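PDB 1Y8C: S-adenosylmethionine-dependent methyltransferase from Clostridium acetobutylicum, which probably transfers a methyl group from S-adenosylmethionine to an acceptor that has not been identified. Local coordinates for residues Ile9-Ile14 with Val18-Trp23; Cys108-Asn113 with Thr235-Tyr240. All coordinates share one frame; numbering follows the deposited sequence.

How the interactions relate
Leaving the N terminus, the chain runs through helix 3-15, turns, and enters helix 20-32; interaction 1 closes this short loop, with only three residues between its segments. The chain then builds most of the seven-stranded sheet and the separate four-stranded antiparallel sheet before interaction 2 closes a far longer loop, joining the turn after strand 104-107 to the start of strand 237-244. The two loops follow in series and neither encloses the other, yet the contacts touch in space. L109 packs its CD2 against W23 CZ3 at 3.7 Å and also meets V18, while W23 CZ2 lies 3.7 Å from R237 CD. The junction between the two N-terminal helices is thereby set against the carboxyl edge of the central sheet.

Interaction 1 (Ile9-Ile14 with Val18-Trp23); sequences IYDKLI and VDYKKW
A single side-chain hydrogen bond joins D11 to Y20 across the tight turn between helix 3-15 and helix 20-32, and a V18 methyl lies near the D11 carbonyl oxygen. The Y20 hydroxyl donates to the D11 carboxylate, OH to OD2 at 3.0 Å, and uses the anti lone pair of OD2, on the side turned away from OD1. Seen from the tyrosine, OD2 lies at the ring edge and in the ring plane, as suits a phenol donor. The carboxylate itself is turned steeply, its plane 74° from that of the ring, and the two side chains cross at about a right angle.

Y20 begins with its CB pointing past helix 3-15; with CG anti to its own carbonyl carbon (chi1 -57°), the ring extends back so that its hydroxyl end arrives at the aspartate. D11 already points its CB at the opposite segment. Its other oxygen, OD1, forms a salt bridge with R15, one turn further along the same helix, so the two carboxylate oxygens serve different partners and the group is held from both ends. Next to this bond V18 supplies a looser touch: its CG2 stands 4.2 Å from the backbone O of D11. The V18 CG1 methyl instead lies over one face of the W23 ring, toward its rim, while L109 touches D11, V18 and W23.

D19 occupies the N-cap position of helix 20-32. Two consecutive N-terminal helices, joined by a short connection and bridged by one tyrosine-carboxylate bond, precede the first strand of a Rossmann-like methyltransferase fold.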
ATOM      1  N   ILE A   9       1.084 -15.170   0.172  1.00 62.11           N
ATOM      2  CA  ILE A   9       1.003 -15.785   1.484  1.00 62.09           C
ATOM      3  C   ILE A   9       0.951 -14.702   2.559  1.00 61.51           C
ATOM      4  O   ILE A   9       0.097 -14.734   3.442  1.00 62.38           O
ATOM      5  CB  ILE A   9       2.219 -16.702   1.745  1.00 62.55           C
ATOM      6  CG1 ILE A   9       2.245 -17.828   0.704  1.00 60.58           C
ATOM      7  CG2 ILE A   9       2.147 -17.269   3.162  1.00 62.24           C
ATOM      8  CD1 ILE A   9       3.481 -18.701   0.758  1.00 57.98           C
ATOM      9  N   TYR A  10       1.861 -13.739   2.462  1.00 60.49           N
ATOM     10  CA  TYR A  10       1.949 -12.643   3.423  1.00 60.13           C
ATOM     11  C   TYR A  10       0.641 -11.874   3.518  1.00 59.86           C
ATOM     12  O   TYR A  10       0.094 -11.681   4.607  1.00 58.62           O
ATOM     13  CB  TYR A  10       3.075 -11.677   3.020  1.00 59.96           C
ATOM     14  CG  TYR A  10       3.468 -10.680   4.095  1.00 58.99           C
ATOM     15  CD1 TYR A  10       4.480 -10.971   5.005  1.00 58.65           C
ATOM     16  CD2 TYR A  10       2.812  -9.456   4.212  1.00 59.10           C
ATOM     17  CE1 TYR A  10       4.834 -10.070   6.007  1.00 57.97           C
ATOM     18  CE2 TYR A  10       3.149  -8.550   5.213  1.00 59.36           C
ATOM     19  CZ  TYR A  10       4.163  -8.864   6.107  1.00 59.31           C
ATOM     20  OH  TYR A  10       4.495  -7.965   7.098  1.00 59.54           O
ATOM     21  N   ASP A  11       0.150 -11.419   2.371  1.00 60.57           N
ATOM     22  CA  ASP A  11      -1.090 -10.654   2.324  1.00 62.65           C
ATOM     23  C   ASP A  11      -2.301 -11.428   2.818  1.00 62.39           C
ATOM     24  O   ASP A  11      -3.237 -10.840   3.361  1.00 62.01           O
ATOM     25  CB  ASP A  11      -1.361 -10.162   0.901  1.00 64.73           C
ATOM     26  CG  ASP A  11      -0.545  -8.944   0.544  1.00 67.97           C
ATOM     27  OD1 ASP A  11      -0.120  -8.221   1.483  1.00 69.10           O
ATOM     28  OD2 ASP A  11      -0.347  -8.698  -0.670  1.00 66.90           O
ATOM     29  N   LYS A  12      -2.289 -12.742   2.621  1.00 63.76           N
ATOM     30  CA  LYS A  12      -3.404 -13.580   3.053  1.00 65.31           C
ATOM     31  C   LYS A  12      -3.343 -13.941   4.539  1.00 64.14           C
ATOM     32  O   LYS A  12      -4.375 -14.066   5.187  1.00 64.98           O
ATOM     33  CB  LYS A  12      -3.455 -14.868   2.224  1.00 67.52           C
ATOM     34  CG  LYS A  12      -4.428 -15.909   2.766  1.00 71.77           C
ATOM     35  CD  LYS A  12      -4.303 -17.239   2.023  1.00 77.16           C
ATOM     36  CE  LYS A  12      -5.196 -18.329   2.644  1.00 80.20           C
ATOM     37  NZ  LYS A  12      -6.669 -18.004   2.562  1.00 83.11           N
ATOM     38  N   LEU A  13      -2.140 -14.097   5.079  1.00 60.82           N
ATOM     39  CA  LEU A  13      -2.014 -14.465   6.473  1.00 59.69           C
ATOM     40  C   LEU A  13      -1.745 -13.294   7.415  1.00 59.42           C
ATOM     41  O   LEU A  13      -2.399 -13.164   8.453  1.00 60.11           O
ATOM     42  CB  LEU A  13      -0.930 -15.535   6.631  1.00 58.21           C
ATOM     43  CG  LEU A  13      -1.109 -16.806   5.784  1.00 57.63           C
ATOM     44  CD1 LEU A  13       0.052 -17.755   6.038  1.00 56.69           C
ATOM     45  CD2 LEU A  13      -2.428 -17.489   6.109  1.00 52.59           C
ATOM     46  N   ILE A  14      -0.802 -12.429   7.065  1.00 57.98           N
ATOM     47  CA  ILE A  14      -0.484 -11.309   7.939  1.00 56.59           C
ATOM     48  C   ILE A  14      -1.495 -10.169   7.835  1.00 56.71           C
ATOM     49  O   ILE A  14      -2.044  -9.730   8.848  1.00 56.13           O
ATOM     50  CB  ILE A  14       0.932 -10.773   7.654  1.00 55.51           C
ATOM     51  CG1 ILE A  14       1.930 -11.938   7.594  1.00 54.97           C
ATOM     52  CG2 ILE A  14       1.337  -9.798   8.734  1.00 54.32           C
ATOM     53  CD1 ILE A  14       1.920 -12.844   8.816  1.00 55.38           C
ATOM     54  N   VAL A  18      -7.191  -8.219   2.816  1.00 61.95           N
ATOM     55  CA  VAL A  18      -6.888  -7.733   1.488  1.00 63.08           C
ATOM     56  C   VAL A  18      -7.553  -8.520   0.371  1.00 63.82           C
ATOM     57  O   VAL A  18      -7.475  -9.742   0.333  1.00 64.71           O
ATOM     58  CB  VAL A  18      -5.376  -7.759   1.245  1.00 63.49           C
ATOM     59  CG1 VAL A  18      -5.060  -7.165  -0.112  1.00 63.00           C
ATOM     60  CG2 VAL A  18      -4.662  -7.009   2.351  1.00 62.60           C
ATOM     61  N   ASP A  19      -8.203  -7.802  -0.538  1.00 65.74           N
ATOM     62  CA  ASP A  19      -8.866  -8.408  -1.694  1.00 65.03           C
ATOM     63  C   ASP A  19      -8.531  -7.516  -2.894  1.00 63.20           C
ATOM     64  O   ASP A  19      -9.044  -6.403  -3.021  1.00 60.30           O
ATOM     65  CB  ASP A  19     -10.381  -8.464  -1.463  1.00 69.25           C
ATOM     66  CG  ASP A  19     -11.125  -9.247  -2.547  1.00 71.62           C
ATOM     67  OD1 ASP A  19     -12.321  -9.552  -2.322  1.00 74.38           O
ATOM     68  OD2 ASP A  19     -10.533  -9.552  -3.613  1.00 71.86           O
ATOM     69  N   TYR A  20      -7.663  -8.010  -3.767  1.00 62.15           N
ATOM     70  CA  TYR A  20      -7.239  -7.238  -4.924  1.00 62.67           C
ATOM     71  C   TYR A  20      -8.402  -6.713  -5.753  1.00 62.17           C
ATOM     72  O   TYR A  20      -8.625  -5.501  -5.810  1.00 61.23           O
ATOM     73  CB  TYR A  20      -6.305  -8.081  -5.787  1.00 63.10           C
ATOM     74  CG  TYR A  20      -5.089  -8.574  -5.029  1.00 64.35           C
ATOM     75  CD1 TYR A  20      -4.561  -9.842  -5.277  1.00 66.95           C
ATOM     76  CD2 TYR A  20      -4.481  -7.788  -4.051  1.00 65.24           C
ATOM     77  CE1 TYR A  20      -3.467 -10.322  -4.568  1.00 67.06           C
ATOM     78  CE2 TYR A  20      -3.382  -8.253  -3.333  1.00 66.20           C
ATOM     79  CZ  TYR A  20      -2.882  -9.522  -3.595  1.00 67.84           C
ATOM     80  OH  TYR A  20      -1.803 -10.006  -2.890  1.00 69.58           O
ATOM     81  N   LYS A  21      -9.151  -7.617  -6.387  1.00 63.24           N
ATOM     82  CA  LYS A  21     -10.283  -7.207  -7.217  1.00 61.23           C
ATOM     83  C   LYS A  21     -11.196  -6.242  -6.470  1.00 59.60           C
ATOM     84  O   LYS A  21     -11.576  -5.199  -7.016  1.00 57.21           O
ATOM     85  CB  LYS A  21     -11.084  -8.433  -7.686  1.00 64.45           C
ATOM     86  CG  LYS A  21     -10.330  -9.314  -8.695  1.00 70.51           C
ATOM     87  CD  LYS A  21     -10.846 -10.770  -8.722  1.00 74.52           C
ATOM     88  CE  LYS A  21      -9.934 -11.710  -9.550  1.00 77.31           C
ATOM     89  NZ  LYS A  21      -9.754 -11.305 -10.996  1.00 77.74           N
ATOM     90  N   LYS A  22     -11.538  -6.566  -5.224  1.00 57.03           N
ATOM     91  CA  LYS A  22     -12.411  -5.682  -4.471  1.00 55.97           C
ATOM     92  C   LYS A  22     -11.836  -4.264  -4.427  1.00 55.49           C
ATOM     93  O   LYS A  22     -12.514  -3.299  -4.786  1.00 56.02           O
ATOM     94  CB  LYS A  22     -12.612  -6.186  -3.048  1.00 58.60           C
ATOM     95  CG  LYS A  22     -13.372  -5.185  -2.196  1.00 61.40           C
ATOM     96  CD  LYS A  22     -13.372  -5.560  -0.735  1.00 64.76           C
ATOM     97  CE  LYS A  22     -14.068  -4.480   0.083  1.00 65.53           C
ATOM     98  NZ  LYS A  22     -14.014  -4.746   1.546  1.00 67.04           N
ATOM     99  N   TRP A  23     -10.584  -4.145  -4.000  1.00 54.92           N
ATOM    100  CA  TRP A  23      -9.946  -2.840  -3.910  1.00 54.46           C
ATOM    101  C   TRP A  23      -9.849  -2.172  -5.278  1.00 54.15           C
ATOM    102  O   TRP A  23     -10.241  -1.009  -5.439  1.00 53.16           O
ATOM    103  CB  TRP A  23      -8.551  -2.957  -3.282  1.00 53.68           C
ATOM    104  CG  TRP A  23      -8.552  -3.347  -1.828  1.00 54.16           C
ATOM    105  CD1 TRP A  23      -9.598  -3.862  -1.114  1.00 54.30           C
ATOM    106  CD2 TRP A  23      -7.435  -3.314  -0.929  1.00 54.21           C
ATOM    107  NE1 TRP A  23      -9.201  -4.153   0.171  1.00 54.86           N
ATOM    108  CE2 TRP A  23      -7.874  -3.826   0.313  1.00 54.05           C
ATOM    109  CE3 TRP A  23      -6.097  -2.901  -1.052  1.00 52.79           C
ATOM    110  CZ2 TRP A  23      -7.032  -3.939   1.425  1.00 54.64           C
ATOM    111  CZ3 TRP A  23      -5.254  -3.012   0.053  1.00 53.42           C
ATOM    112  CH2 TRP A  23      -5.728  -3.529   1.276  1.00 54.26           C
TER

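Interaction 2 (Cys108-Asn113 with Thr235-Tyr240); sequences CLDSTN and TERITY
R237 and D110 form a buried salt bridge between the start of strand 237-244 and the turn that follows strand 104-107. The arginine approaches end-on, and both terminal nitrogens converge on one carboxylate oxygen. NH1 of R237 donates to D110 OD1 at 2.9 Å, with an N-H...O angle of 154°. NH2 of R237 reaches the same D110 OD1 at 3.1 Å, more bent at 140°. OD1 lies in the guanidinium plane, at its edge. NH1 uses the anti lone pair of OD1, whereas NH2 comes from the anti side but 32° out of the carboxylate plane. This is therefore a forked grip on a single atom rather than the two-oxygen pairing of a flat bidentate bridge.

Both sides of the bridge have further partners in other parts of the chain. R15 brings its NE to D110 OD1, adding a second arginine to that oxygen. R237 NH1 also bridges to D141, its strongest polar partner, and NE pairs with D17, so three aspartates share one guanidinium; such a cluster would be expected to keep the arginine charged. D141 OD1 also accepts from the backbone N of D110, which lies 3.4 Å from R237 NH1 without bonding to it: two donors brought side by side by their shared acceptor.

A bend at chi3 of R237 swings the guanidinium across to the aspartate. D110 itself occupies a type I' turn from C108 to S111, closed by S111 N to C108 O at 3.2 Å. This turn follows the fourth strand of the Rossmann-like sheet, at the carboxyl edge where class I methyltransferases generally place their cofactor and substrate sites.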
ATOM      1  N   CYS A 108      -1.259   1.576  -1.700  1.00 57.08           N
ATOM      2  CA  CYS A 108      -2.030   0.703  -0.827  1.00 59.40           C
ATOM      3  C   CYS A 108      -1.213  -0.207   0.098  1.00 59.15           C
ATOM      4  O   CYS A 108       0.001  -0.029   0.255  1.00 59.94           O
ATOM      5  CB  CYS A 108      -2.960  -0.137  -1.708  1.00 60.36           C
ATOM      6  SG  CYS A 108      -3.861   0.880  -2.946  1.00 66.20           S
ATOM      7  N   LEU A 109      -1.898  -1.169   0.720  1.00 56.85           N
ATOM      8  CA  LEU A 109      -1.272  -2.140   1.615  1.00 53.45           C
ATOM      9  C   LEU A 109      -0.464  -1.496   2.724  1.00 53.08           C
ATOM     10  O   LEU A 109       0.671  -1.891   2.987  1.00 53.64           O
ATOM     11  CB  LEU A 109      -0.372  -3.076   0.813  1.00 55.23           C
ATOM     12  CG  LEU A 109      -1.089  -3.914  -0.250  1.00 57.69           C
ATOM     13  CD1 LEU A 109      -0.077  -4.683  -1.078  1.00 54.72           C
ATOM     14  CD2 LEU A 109      -2.064  -4.872   0.446  1.00 59.41           C
ATOM     15  N   ASP A 110      -1.063  -0.511   3.379  1.00 51.92           N
ATOM     16  CA  ASP A 110      -0.434   0.218   4.477  1.00 52.03           C
ATOM     17  C   ASP A 110       1.013   0.659   4.260  1.00 51.21           C
ATOM     18  O   ASP A 110       1.769   0.797   5.225  1.00 51.19           O
ATOM     19  CB  ASP A 110      -0.561  -0.561   5.816  1.00 49.68           C
ATOM     20  CG  ASP A 110      -0.309  -2.067   5.676  1.00 51.12           C
ATOM     21  OD1 ASP A 110      -1.196  -2.782   5.175  1.00 50.92           O
ATOM     22  OD2 ASP A 110       0.771  -2.544   6.078  1.00 52.65           O
ATOM     23  N   SER A 111       1.402   0.916   3.012  1.00 50.63           N
ATOM     24  CA  SER A 111       2.779   1.354   2.759  1.00 51.61           C
ATOM     25  C   SER A 111       3.088   2.679   3.438  1.00 49.21           C
ATOM     26  O   SER A 111       4.185   2.889   3.936  1.00 49.78           O
ATOM     27  CB  SER A 111       3.046   1.455   1.261  1.00 54.32           C
ATOM     28  OG  SER A 111       3.190   0.154   0.708  1.00 59.67           O
ATOM     29  N   THR A 112       2.108   3.566   3.460  1.00 50.10           N
ATOM     30  CA  THR A 112       2.257   4.857   4.102  1.00 50.17           C
ATOM     31  C   THR A 112       2.712   4.712   5.563  1.00 51.72           C
ATOM     32  O   THR A 112       3.439   5.561   6.069  1.00 53.52           O
ATOM     33  CB  THR A 112       0.919   5.642   4.041  1.00 51.03           C
ATOM     34  OG1 THR A 112       0.597   5.913   2.670  1.00 51.27           O
ATOM     35  CG2 THR A 112       0.998   6.958   4.816  1.00 47.61           C
ATOM     36  N   ASN A 113       2.311   3.649   6.253  1.00 51.71           N
ATOM     37  CA  ASN A 113       2.742   3.511   7.643  1.00 51.94           C
ATOM     38  C   ASN A 113       4.237   3.255   7.801  1.00 53.55           C
ATOM     39  O   ASN A 113       4.770   3.431   8.883  1.00 53.53           O
ATOM     40  CB  ASN A 113       1.983   2.390   8.367  1.00 52.38           C
ATOM     41  CG  ASN A 113       0.500   2.649   8.458  1.00 52.07           C
ATOM     42  OD1 ASN A 113      -0.246   2.346   7.529  1.00 54.33           O
ATOM     43  ND2 ASN A 113       0.059   3.222   9.574  1.00 51.94           N
ATOM     44  N   THR A 235     -12.354   0.749  13.297  1.00 52.93           N
ATOM     45  CA  THR A 235     -11.899   0.486  11.935  1.00 50.57           C
ATOM     46  C   THR A 235     -10.419   0.108  11.933  1.00 48.73           C
ATOM     47  O   THR A 235      -9.624   0.712  12.631  1.00 47.18           O
ATOM     48  CB  THR A 235     -12.101   1.717  11.058  1.00 51.29           C
ATOM     49  OG1 THR A 235     -13.493   2.059  11.043  1.00 52.64           O
ATOM     50  CG2 THR A 235     -11.629   1.439   9.630  1.00 51.21           C
ATOM     51  N   GLU A 236     -10.049  -0.893  11.150  1.00 48.74           N
ATOM     52  CA  GLU A 236      -8.664  -1.310  11.127  1.00 47.61           C
ATOM     53  C   GLU A 236      -7.873  -0.777   9.944  1.00 46.54           C
ATOM     54  O   GLU A 236      -6.651  -0.672  10.009  1.00 45.74           O
ATOM     55  CB  GLU A 236      -8.579  -2.830  11.148  1.00 47.93           C
ATOM     56  CG  GLU A 236      -9.278  -3.459  12.324  1.00 54.39           C
ATOM     57  CD  GLU A 236      -8.841  -4.892  12.556  1.00 58.38           C
ATOM     58  OE1 GLU A 236      -8.272  -5.503  11.617  1.00 62.34           O
ATOM     59  OE2 GLU A 236      -9.067  -5.407  13.676  1.00 57.21           O
ATOM     60  N   ARG A 237      -8.558  -0.446   8.860  1.00 46.02           N
ATOM     61  CA  ARG A 237      -7.876   0.053   7.671  1.00 45.92           C
ATOM     62  C   ARG A 237      -8.646   1.215   7.063  1.00 46.00           C
ATOM     63  O   ARG A 237      -9.771   1.058   6.605  1.00 45.45           O
ATOM     64  CB  ARG A 237      -7.714  -1.070   6.634  1.00 45.02           C
ATOM     65  CG  ARG A 237      -6.889  -0.650   5.426  1.00 44.80           C
ATOM     66  CD  ARG A 237      -6.697  -1.772   4.412  1.00 43.79           C
ATOM     67  NE  ARG A 237      -5.927  -2.892   4.934  1.00 46.60           N
ATOM     68  CZ  ARG A 237      -4.598  -2.934   5.030  1.00 50.55           C
ATOM     69  NH1 ARG A 237      -3.856  -1.908   4.636  1.00 51.50           N
ATOM     70  NH2 ARG A 237      -4.000  -4.017   5.528  1.00 50.65           N
ATOM     71  N   ILE A 238      -8.025   2.383   7.053  1.00 46.43           N
ATOM     72  CA  ILE A 238      -8.662   3.564   6.520  1.00 46.87           C
ATOM     73  C   ILE A 238      -8.222   3.904   5.104  1.00 49.24           C
ATOM     74  O   ILE A 238      -7.027   3.997   4.815  1.00 50.51           O
ATOM     75  CB  ILE A 238      -8.400   4.770   7.446  1.00 46.97           C
ATOM     76  CG1 ILE A 238      -9.016   4.488   8.825  1.00 47.64           C
ATOM     77  CG2 ILE A 238      -8.952   6.034   6.812  1.00 43.49           C
ATOM     78  CD1 ILE A 238      -8.696   5.497   9.916  1.00 46.06           C
ATOM     79  N   THR A 239      -9.190   4.076   4.209  1.00 52.39           N
ATOM     80  CA  THR A 239      -8.849   4.431   2.840  1.00 53.11           C
ATOM     81  C   THR A 239      -9.170   5.888   2.562  1.00 53.46           C
ATOM     82  O   THR A 239     -10.320   6.298   2.627  1.00 55.79           O
ATOM     83  CB  THR A 239      -9.588   3.565   1.823  1.00 53.44           C
ATOM     84  OG1 THR A 239      -9.147   2.201   1.933  1.00 55.35           O
ATOM     85  CG2 THR A 239      -9.299   4.075   0.411  1.00 53.93           C
ATOM     86  N   TYR A 240      -8.135   6.668   2.278  1.00 53.98           N
ATOM     87  CA  TYR A 240      -8.298   8.079   1.973  1.00 52.27           C
ATOM     88  C   TYR A 240      -8.351   8.307   0.466  1.00 53.81           C
ATOM     89  O   TYR A 240      -7.692   7.616  -0.324  1.00 53.82           O
ATOM     90  CB  TYR A 240      -7.137   8.906   2.516  1.00 51.62           C
ATOM     91  CG  TYR A 240      -7.189   9.214   3.994  1.00 50.50           C
ATOM     92  CD1 TYR A 240      -6.606   8.354   4.931  1.00 50.01           C
ATOM     93  CD2 TYR A 240      -7.783  10.388   4.455  1.00 50.69           C
ATOM     94  CE1 TYR A 240      -6.606   8.655   6.286  1.00 47.87           C
ATOM     95  CE2 TYR A 240      -7.793  10.704   5.812  1.00 52.10           C
ATOM     96  CZ  TYR A 240      -7.199   9.830   6.720  1.00 51.39           C
ATOM     97  OH  TYR A 240      -7.192  10.162   8.054  1.00 56.08           O
TER